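Local coordinates for protein synthesis inhibitor, putative (Thermotoga maritima, PDB 2B33), which probably acts as a deaminase of the RutC (YjgF-like) family, forms a trimer and can bind calcium, at residues 87-101 and 115-129. Sequence-based numbering, arbitrary orientation.
Sequences VTVFTTSMDYFQRVN and RSFVAVAQLPRNVEI
F117 lies at the centre of this side of a beta-alpha-beta unit, its ring between V89 of strand 87-91 and F97 of helix 97-101. V89 CG1 sits over one face of the ring, 3.7 Å from the ring centroid of F117. Over the opposite face comes the edge of the F97 ring. That pair is edge-to-face, with planes 66° apart. V100 CG1 meets the ring edge, 3.6 Å from F117 CE2. M94 adds an oblique Met-aromatic contact. Its chain bends at chi2 (-61°), and M94 CE comes 3.3 Å from F117 O, on the backbone of strand 115-119. I129 CD1 packs tightly against both V89 CG1 and T91 CG2.

The two strands run parallel and adjacent in the mixed sheet of this YjgF-like fold, joined by the crossover through helix 97-108. Five backbone hydrogen bonds join them, from S116 N to V87 O at one end to V120 N, just past the strand, to T91 O at the other, the latter 2.7 Å long. On the sheet face away from the helix, F90 CD1 lies 3.8 Å from V118 CG2, and L123 CD2 covers F90 CB. L123 also packs on V118 of the third subunit.

F117 CD2 lies over one face of the R115 guanidinium. A bend at chi3 (69°) brings R115 NH1 to N101 OD1 in a weak hydrogen bond of 3.2 Å. R115 also makes a cation-pi contact with Y104. Past the strand ends, water 1 lies 2.8 Å from T92 O and 2.8 Å from V120 O.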
ATOM      1  N   VAL A  87      -2.613   3.928   7.490  1.00 34.94           N
ATOM      2  CA  VAL A  87      -1.784   4.998   6.944  1.00 35.01           C
ATOM      3  C   VAL A  87      -0.476   4.372   6.442  1.00 35.24           C
ATOM      4  O   VAL A  87      -0.032   3.354   6.960  1.00 35.86           O
ATOM      5  CB  VAL A  87      -1.489   6.073   8.034  1.00 35.08           C
ATOM      6  CG1 VAL A  87      -0.634   7.187   7.489  1.00 37.03           C
ATOM      7  CG2 VAL A  87      -2.800   6.663   8.592  1.00 32.82           C
ATOM      8  N   THR A  88       0.110   4.954   5.403  1.00 35.09           N
ATOM      9  CA  THR A  88       1.411   4.515   4.907  1.00 34.85           C
ATOM     10  C   THR A  88       2.244   5.774   4.708  1.00 34.95           C
ATOM     11  O   THR A  88       1.866   6.647   3.934  1.00 33.93           O
ATOM     12  CB  THR A  88       1.326   3.692   3.599  1.00 35.10           C
ATOM     13  OG1 THR A  88       0.570   2.499   3.822  1.00 32.43           O
ATOM     14  CG2 THR A  88       2.713   3.270   3.127  1.00 35.37           C
ATOM     15  N   VAL A  89       3.358   5.863   5.433  1.00 34.96           N
ATOM     16  CA  VAL A  89       4.272   6.991   5.343  1.00 34.44           C
ATOM     17  C   VAL A  89       5.443   6.563   4.466  1.00 35.22           C
ATOM     18  O   VAL A  89       6.056   5.515   4.709  1.00 34.65           O
ATOM     19  CB  VAL A  89       4.852   7.396   6.723  1.00 34.77           C
ATOM     20  CG1 VAL A  89       5.838   8.562   6.587  1.00 32.99           C
ATOM     21  CG2 VAL A  89       3.751   7.770   7.700  1.00 33.97           C
ATOM     22  N   PHE A  90       5.744   7.377   3.451  1.00 35.56           N
ATOM     23  CA  PHE A  90       6.898   7.173   2.590  1.00 34.71           C
ATOM     24  C   PHE A  90       7.818   8.329   2.897  1.00 35.30           C
ATOM     25  O   PHE A  90       7.332   9.446   3.078  1.00 35.78           O
ATOM     26  CB  PHE A  90       6.526   7.243   1.115  1.00 34.88           C
ATOM     27  CG  PHE A  90       5.499   6.236   0.692  1.00 36.51           C
ATOM     28  CD1 PHE A  90       5.869   4.916   0.430  1.00 37.37           C
ATOM     29  CD2 PHE A  90       4.165   6.610   0.527  1.00 33.98           C
ATOM     30  CE1 PHE A  90       4.921   3.975   0.027  1.00 39.88           C
ATOM     31  CE2 PHE A  90       3.210   5.681   0.123  1.00 36.87           C
ATOM     32  CZ  PHE A  90       3.589   4.360  -0.131  1.00 36.89           C
ATOM     33  N   THR A  91       9.127   8.059   2.967  1.00 35.37           N
ATOM     34  CA  THR A  91      10.153   9.090   3.182  1.00 34.97           C
ATOM     35  C   THR A  91      11.381   8.766   2.345  1.00 34.41           C
ATOM     36  O   THR A  91      11.438   7.730   1.703  1.00 34.33           O
ATOM     37  CB  THR A  91      10.595   9.227   4.680  1.00 35.21           C
ATOM     38  OG1 THR A  91      11.075   7.971   5.178  1.00 34.80           O
ATOM     39  CG2 THR A  91       9.449   9.684   5.532  1.00 41.57           C
ATOM     40  N   THR A  92      12.338   9.681   2.313  1.00 34.61           N
ATOM     41  CA  THR A  92      13.615   9.437   1.634  1.00 36.27           C
ATOM     42  C   THR A  92      14.689   9.009   2.637  1.00 35.75           C
ATOM     43  O   THR A  92      15.763   8.574   2.233  1.00 35.86           O
ATOM     44  CB  THR A  92      14.087  10.660   0.830  1.00 35.43           C
ATOM     45  OG1 THR A  92      13.991  11.835   1.645  1.00 37.56           O
ATOM     46  CG2 THR A  92      13.227  10.823  -0.413  1.00 38.70           C
ATOM     47  N   SER A  93      14.384   9.113   3.932  1.00 36.23           N
ATOM     48  CA  SER A  93      15.326   8.757   4.981  1.00 35.95           C
ATOM     49  C   SER A  93      14.634   8.429   6.293  1.00 35.96           C
ATOM     50  O   SER A  93      13.738   9.152   6.715  1.00 36.86           O
ATOM     51  CB  SER A  93      16.268   9.925   5.246  1.00 35.75           C
ATOM     52  OG  SER A  93      17.128   9.638   6.336  1.00 34.75           O
ATOM     53  N   MET A  94      15.086   7.363   6.955  1.00 35.31           N
ATOM     54  CA  MET A  94      14.560   6.993   8.275  1.00 35.14           C
ATOM     55  C   MET A  94      15.001   7.932   9.403  1.00 34.74           C
ATOM     56  O   MET A  94      14.397   7.896  10.490  1.00 34.03           O
ATOM     57  CB  MET A  94      14.887   5.537   8.631  1.00 34.90           C
ATOM     58  CG  MET A  94      14.011   4.541   7.911  1.00 36.46           C
ATOM     59  SD  MET A  94      12.275   4.765   8.306  1.00 41.81           S
ATOM     60  CE  MET A  94      11.575   3.702   7.109  1.00 42.76           C
ATOM     61  N   ASP A  95      16.021   8.764   9.143  1.00 34.25           N
ATOM     62  CA  ASP A  95      16.471   9.806  10.078  1.00 34.97           C
ATOM     63  C   ASP A  95      15.329  10.728  10.525  1.00 36.08           C
ATOM     64  O   ASP A  95      15.401  11.325  11.598  1.00 36.12           O
ATOM     65  CB  ASP A  95      17.556  10.691   9.439  1.00 35.18           C
ATOM     66  CG  ASP A  95      18.820   9.945   9.134  1.00 36.89           C
ATOM     67  OD1 ASP A  95      18.920   8.783   9.552  1.00 33.60           O
ATOM     68  OD2 ASP A  95      19.710  10.528   8.474  1.00 42.18           O
ATOM     69  N   TYR A  96      14.302  10.855   9.684  1.00 37.64           N
ATOM     70  CA  TYR A  96      13.116  11.663   9.968  1.00 38.87           C
ATOM     71  C   TYR A  96      12.028  10.989  10.824  1.00 39.76           C
ATOM     72  O   TYR A  96      11.039  11.641  11.161  1.00 39.43           O
ATOM     73  CB  TYR A  96      12.450  12.083   8.640  1.00 38.74           C
ATOM     74  CG  TYR A  96      13.377  12.744   7.630  1.00 37.84           C
ATOM     75  CD1 TYR A  96      14.281  13.729   8.023  1.00 36.81           C
ATOM     76  CD2 TYR A  96      13.316  12.418   6.277  1.00 33.10           C
ATOM     77  CE1 TYR A  96      15.135  14.339   7.101  1.00 38.23           C
ATOM     78  CE2 TYR A  96      14.166  13.035   5.347  1.00 37.79           C
ATOM     79  CZ  TYR A  96      15.067  13.994   5.771  1.00 35.06           C
ATOM     80  OH  TYR A  96      15.905  14.606   4.875  1.00 39.08           O
ATOM     81  N   PHE A  97      12.204   9.711  11.171  1.00 39.89           N
ATOM     82  CA  PHE A  97      11.200   8.938  11.921  1.00 38.46           C
ATOM     83  C   PHE A  97      10.693   9.614  13.192  1.00 37.67           C
ATOM     84  O   PHE A  97       9.487   9.852  13.326  1.00 36.11           O
ATOM     85  CB  PHE A  97      11.759   7.555  12.266  1.00 39.08           C
ATOM     86  CG  PHE A  97      10.764   6.628  12.920  1.00 42.03           C
ATOM     87  CD1 PHE A  97       9.808   5.967  12.153  1.00 43.96           C
ATOM     88  CD2 PHE A  97      10.805   6.383  14.288  1.00 44.49           C
ATOM     89  CE1 PHE A  97       8.900   5.095  12.735  1.00 44.26           C
ATOM     90  CE2 PHE A  97       9.901   5.508  14.881  1.00 45.35           C
ATOM     91  CZ  PHE A  97       8.945   4.861  14.098  1.00 43.51           C
ATOM     92  N   GLN A  98      11.616   9.925  14.104  1.00 37.58           N
ATOM     93  CA  GLN A  98      11.272  10.539  15.399  1.00 38.55           C
ATOM     94  C   GLN A  98      10.480  11.842  15.255  1.00 38.27           C
ATOM     95  O   GLN A  98       9.410  11.990  15.854  1.00 37.29           O
ATOM     96  CB  GLN A  98      12.519  10.764  16.281  1.00 39.00           C
ATOM     97  CG  GLN A  98      13.017   9.528  17.087  1.00 43.97           C
ATOM     98  CD  GLN A  98      13.504   8.337  16.239  1.00 48.88           C
ATOM     99  OE1 GLN A  98      14.023   8.502  15.123  1.00 53.04           O
ATOM    100  NE2 GLN A  98      13.361   7.130  16.794  1.00 44.05           N
ATOM    101  N   ARG A  99      10.998  12.756  14.437  1.00 37.93           N
ATOM    102  CA  ARG A  99      10.363  14.063  14.200  1.00 37.80           C
ATOM    103  C   ARG A  99       9.041  13.985  13.428  1.00 37.41           C
ATOM    104  O   ARG A  99       8.142  14.778  13.682  1.00 36.87           O
ATOM    105  CB  ARG A  99      11.339  15.016  13.505  1.00 37.59           C
ATOM    106  CG  ARG A  99      12.492  15.455  14.409  1.00 37.47           C
ATOM    107  CD  ARG A  99      13.562  16.212  13.637  1.00 38.46           C
ATOM    108  NE  ARG A  99      14.284  15.332  12.710  1.00 39.20           N
ATOM    109  CZ  ARG A  99      15.045  15.740  11.691  1.00 36.10           C
ATOM    110  NH1 ARG A  99      15.226  17.024  11.419  1.00 38.15           N
ATOM    111  NH2 ARG A  99      15.638  14.845  10.927  1.00 33.91           N
ATOM    112  N   VAL A 100       8.931  13.050  12.484  1.00 37.76           N
ATOM    113  CA  VAL A 100       7.688  12.847  11.741  1.00 36.80           C
ATOM    114  C   VAL A 100       6.629  12.321  12.710  1.00 37.69           C
ATOM    115  O   VAL A 100       5.500  12.802  12.695  1.00 37.30           O
ATOM    116  CB  VAL A 100       7.851  11.870  10.525  1.00 37.60           C
ATOM    117  CG1 VAL A 100       6.478  11.422   9.963  1.00 36.58           C
ATOM    118  CG2 VAL A 100       8.682  12.516   9.411  1.00 36.68           C
ATOM    119  N   ASN A 101       7.002  11.348  13.542  1.00 37.84           N
ATOM    120  CA  ASN A 101       6.100  10.793  14.552  1.00 38.47           C
ATOM    121  C   ASN A 101       5.593  11.846  15.529  1.00 38.42           C
ATOM    122  O   ASN A 101       4.447  11.779  15.970  1.00 37.59           O
ATOM    123  CB  ASN A 101       6.769   9.667  15.355  1.00 39.33           C
ATOM    124  CG  ASN A 101       6.924   8.375  14.565  1.00 41.58           C
ATOM    125  OD1 ASN A 101       6.686   8.321  13.362  1.00 49.29           O
ATOM    126  ND2 ASN A 101       7.330   7.322  15.255  1.00 48.51           N
ATOM    127  N   ARG A 115      -0.370   1.357  10.704  1.00 33.47           N
ATOM    128  CA  ARG A 115       0.610   2.104   9.927  1.00 33.87           C
ATOM    129  C   ARG A 115       1.841   1.316   9.470  1.00 33.04           C
ATOM    130  O   ARG A 115       2.243   0.346  10.105  1.00 32.04           O
ATOM    131  CB  ARG A 115       1.082   3.295  10.771  1.00 33.29           C
ATOM    132  CG  ARG A 115       1.930   4.315  10.035  1.00 37.00           C
ATOM    133  CD  ARG A 115       2.380   5.440  10.939  1.00 39.10           C
ATOM    134  NE  ARG A 115       3.363   5.004  11.935  1.00 44.39           N
ATOM    135  CZ  ARG A 115       4.005   5.813  12.780  1.00 42.66           C
ATOM    136  NH1 ARG A 115       3.793   7.131  12.763  1.00 42.22           N
ATOM    137  NH2 ARG A 115       4.876   5.302  13.651  1.00 42.15           N
ATOM    138  N   SER A 116       2.398   1.746   8.337  1.00 33.00           N
ATOM    139  CA  SER A 116       3.693   1.284   7.810  1.00 32.32           C
ATOM    140  C   SER A 116       4.473   2.556   7.493  1.00 31.32           C
ATOM    141  O   SER A 116       3.921   3.516   6.966  1.00 29.39           O
ATOM    142  CB  SER A 116       3.567   0.422   6.557  1.00 32.38           C
ATOM    143  OG  SER A 116       3.187  -0.901   6.872  1.00 31.40           O
ATOM    144  N   PHE A 117       5.753   2.556   7.845  1.00 32.96           N
ATOM    145  CA  PHE A 117       6.634   3.691   7.655  1.00 34.00           C
ATOM    146  C   PHE A 117       7.844   3.106   6.935  1.00 35.55           C
ATOM    147  O   PHE A 117       8.569   2.292   7.516  1.00 36.89           O
ATOM    148  CB  PHE A 117       7.008   4.240   9.028  1.00 35.67           C
ATOM    149  CG  PHE A 117       7.501   5.667   9.031  1.00 33.98           C
ATOM    150  CD1 PHE A 117       8.655   6.036   8.355  1.00 40.28           C
ATOM    151  CD2 PHE A 117       6.854   6.622   9.797  1.00 35.07           C
ATOM    152  CE1 PHE A 117       9.115   7.343   8.397  1.00 38.64           C
ATOM    153  CE2 PHE A 117       7.310   7.918   9.844  1.00 37.25           C
ATOM    154  CZ  PHE A 117       8.440   8.282   9.151  1.00 38.73           C
ATOM    155  N   VAL A 118       8.038   3.492   5.671  1.00 36.24           N
ATOM    156  CA  VAL A 118       9.149   2.991   4.842  1.00 36.23           C
ATOM    157  C   VAL A 118       9.879   4.139   4.157  1.00 35.88           C
ATOM    158  O   VAL A 118       9.294   5.196   3.915  1.00 36.29           O
ATOM    159  CB  VAL A 118       8.675   1.959   3.776  1.00 36.09           C
ATOM    160  CG1 VAL A 118       8.070   0.759   4.453  1.00 37.85           C
ATOM    161  CG2 VAL A 118       7.676   2.567   2.779  1.00 37.94           C
ATOM    162  N   ALA A 119      11.156   3.920   3.852  1.00 35.03           N
ATOM    163  CA  ALA A 119      11.984   4.925   3.182  1.00 35.75           C
ATOM    164  C   ALA A 119      12.291   4.451   1.767  1.00 35.44           C
ATOM    165  O   ALA A 119      12.987   3.449   1.582  1.00 34.90           O
ATOM    166  CB  ALA A 119      13.268   5.189   3.944  1.00 34.92           C
ATOM    167  N   VAL A 120      11.754   5.175   0.783  1.00 35.49           N
ATOM    168  CA  VAL A 120      11.943   4.860  -0.638  1.00 35.35           C
ATOM    169  C   VAL A 120      13.123   5.663  -1.201  1.00 34.98           C
ATOM    170  O   VAL A 120      13.743   6.457  -0.493  1.00 33.13           O
ATOM    171  CB  VAL A 120      10.643   5.079  -1.473  1.00 35.70           C
ATOM    172  CG1 VAL A 120       9.507   4.247  -0.908  1.00 34.29           C
ATOM    173  CG2 VAL A 120      10.246   6.563  -1.571  1.00 37.39           C
ATOM    174  N   ALA A 121      13.430   5.440  -2.476  1.00 35.27           N
ATOM    175  CA  ALA A 121      14.545   6.109  -3.149  1.00 35.26           C
ATOM    176  C   ALA A 121      14.255   7.551  -3.558  1.00 36.04           C
ATOM    177  O   ALA A 121      15.134   8.400  -3.457  1.00 35.40           O
ATOM    178  CB  ALA A 121      14.958   5.314  -4.374  1.00 34.50           C
ATOM    179  N   GLN A 122      13.030   7.824  -4.010  1.00 36.44           N
ATOM    180  CA  GLN A 122      12.660   9.147  -4.516  1.00 36.35           C
ATOM    181  C   GLN A 122      11.142   9.317  -4.517  1.00 36.26           C
ATOM    182  O   GLN A 122      10.406   8.347  -4.723  1.00 35.25           O
ATOM    183  CB  GLN A 122      13.238   9.286  -5.931  1.00 36.58           C
ATOM    184  CG  GLN A 122      12.954  10.562  -6.689  1.00 37.49           C
ATOM    185  CD  GLN A 122      13.706  10.601  -8.025  1.00 38.57           C
ATOM    186  OE1 GLN A 122      13.947   9.563  -8.657  1.00 39.61           O
ATOM    187  NE2 GLN A 122      14.075  11.802  -8.456  1.00 34.91           N
ATOM    188  N   LEU A 123      10.691  10.550  -4.272  1.00 35.90           N
ATOM    189  CA  LEU A 123       9.270  10.896  -4.223  1.00 35.66           C
ATOM    190  C   LEU A 123       8.942  11.974  -5.269  1.00 35.46           C
ATOM    191  O   LEU A 123       9.859  12.574  -5.837  1.00 34.18           O
ATOM    192  CB  LEU A 123       8.908  11.369  -2.802  1.00 36.21           C
ATOM    193  CG  LEU A 123       8.898  10.322  -1.674  1.00 36.18           C
ATOM    194  CD1 LEU A 123       8.816  10.971  -0.301  1.00 34.88           C
ATOM    195  CD2 LEU A 123       7.752   9.317  -1.845  1.00 32.52           C
ATOM    196  N   PRO A 124       7.642  12.187  -5.576  1.00 35.70           N
ATOM    197  CA  PRO A 124       7.271  13.229  -6.543  1.00 36.49           C
ATOM    198  C   PRO A 124       7.814  14.613  -6.169  1.00 36.23           C
ATOM    199  O   PRO A 124       7.891  14.934  -4.984  1.00 34.86           O
ATOM    200  CB  PRO A 124       5.738  13.226  -6.481  1.00 36.35           C
ATOM    201  CG  PRO A 124       5.400  11.848  -6.094  1.00 36.95           C
ATOM    202  CD  PRO A 124       6.447  11.471  -5.098  1.00 35.69           C
ATOM    203  N   ARG A 125       8.229  15.389  -7.174  1.00 36.56           N
ATOM    204  CA  ARG A 125       8.780  16.738  -6.974  1.00 37.06           C
ATOM    205  C   ARG A 125      10.035  16.720  -6.079  1.00 36.76           C
ATOM    206  O   ARG A 125      10.421  17.752  -5.539  1.00 36.93           O
ATOM    207  CB  ARG A 125       7.724  17.677  -6.349  1.00 37.91           C
ATOM    208  CG  ARG A 125       6.393  17.792  -7.094  1.00 40.30           C
ATOM    209  CD  ARG A 125       6.490  18.713  -8.290  1.00 46.80           C
ATOM    210  NE  ARG A 125       6.580  20.120  -7.890  1.00 50.78           N
ATOM    211  CZ  ARG A 125       5.546  20.909  -7.579  1.00 52.22           C
ATOM    212  NH1 ARG A 125       4.289  20.459  -7.600  1.00 52.47           N
ATOM    213  NH2 ARG A 125       5.771  22.176  -7.230  1.00 49.57           N
ATOM    214  N   ASN A 126      10.680  15.554  -5.956  1.00 36.30           N
ATOM    215  CA  ASN A 126      11.834  15.334  -5.064  1.00 36.82           C
ATOM    216  C   ASN A 126      11.579  15.677  -3.573  1.00 36.50           C
ATOM    217  O   ASN A 126      12.489  16.096  -2.859  1.00 36.90           O
ATOM    218  CB  ASN A 126      13.121  16.005  -5.603  1.00 36.61           C
ATOM    219  CG  ASN A 126      13.781  15.215  -6.726  1.00 38.48           C
ATOM    220  OD1 ASN A 126      14.022  14.012  -6.604  1.00 42.95           O
ATOM    221  ND2 ASN A 126      14.129  15.902  -7.800  1.00 34.98           N
ATOM    222  N   VAL A 127      10.348  15.462  -3.102  1.00 36.36           N
ATOM    223  CA  VAL A 127      10.011  15.704  -1.699  1.00 35.40           C
ATOM    224  C   VAL A 127      10.587  14.588  -0.814  1.00 36.08           C
ATOM    225  O   VAL A 127      11.046  13.559  -1.311  1.00 36.71           O
ATOM    226  CB  VAL A 127       8.476  15.848  -1.438  1.00 36.03           C
ATOM    227  CG1 VAL A 127       7.901  16.977  -2.280  1.00 34.78           C
ATOM    228  CG2 VAL A 127       7.718  14.528  -1.643  1.00 34.03           C
ATOM    229  N   GLU A 128      10.543  14.806   0.497  1.00 36.04           N
ATOM    230  CA  GLU A 128      11.085  13.880   1.495  1.00 36.46           C
ATOM    231  C   GLU A 128      10.030  13.160   2.341  1.00 37.25           C
ATOM    232  O   GLU A 128      10.364  12.276   3.131  1.00 37.35           O
ATOM    233  CB  GLU A 128      12.033  14.676   2.386  1.00 36.16           C
ATOM    234  CG  GLU A 128      13.276  15.121   1.608  1.00 39.72           C
ATOM    235  CD  GLU A 128      13.644  16.570   1.790  1.00 42.64           C
ATOM    236  OE1 GLU A 128      12.739  17.389   2.020  1.00 42.75           O
ATOM    237  OE2 GLU A 128      14.846  16.898   1.633  1.00 51.24           O
ATOM    238  N   ILE A 129       8.767  13.519   2.166  1.00 37.18           N
ATOM    239  CA  ILE A 129       7.688  12.922   2.944  1.00 38.48           C
ATOM    240  C   ILE A 129       6.425  12.855   2.072  1.00 38.11           C
ATOM    241  O   ILE A 129       6.120  13.793   1.327  1.00 37.26           O
ATOM    242  CB  ILE A 129       7.481  13.709   4.300  1.00 38.42           C
ATOM    243  CG1 ILE A 129       6.380  13.112   5.175  1.00 42.68           C
ATOM    244  CG2 ILE A 129       7.188  15.178   4.063  1.00 39.60           C
ATOM    245  CD1 ILE A 129       6.722  11.773   5.789  1.00 47.81           C
TER
HETATM  246  O   HOH W   1      16.198   7.773  -0.418  1.00 29.89           O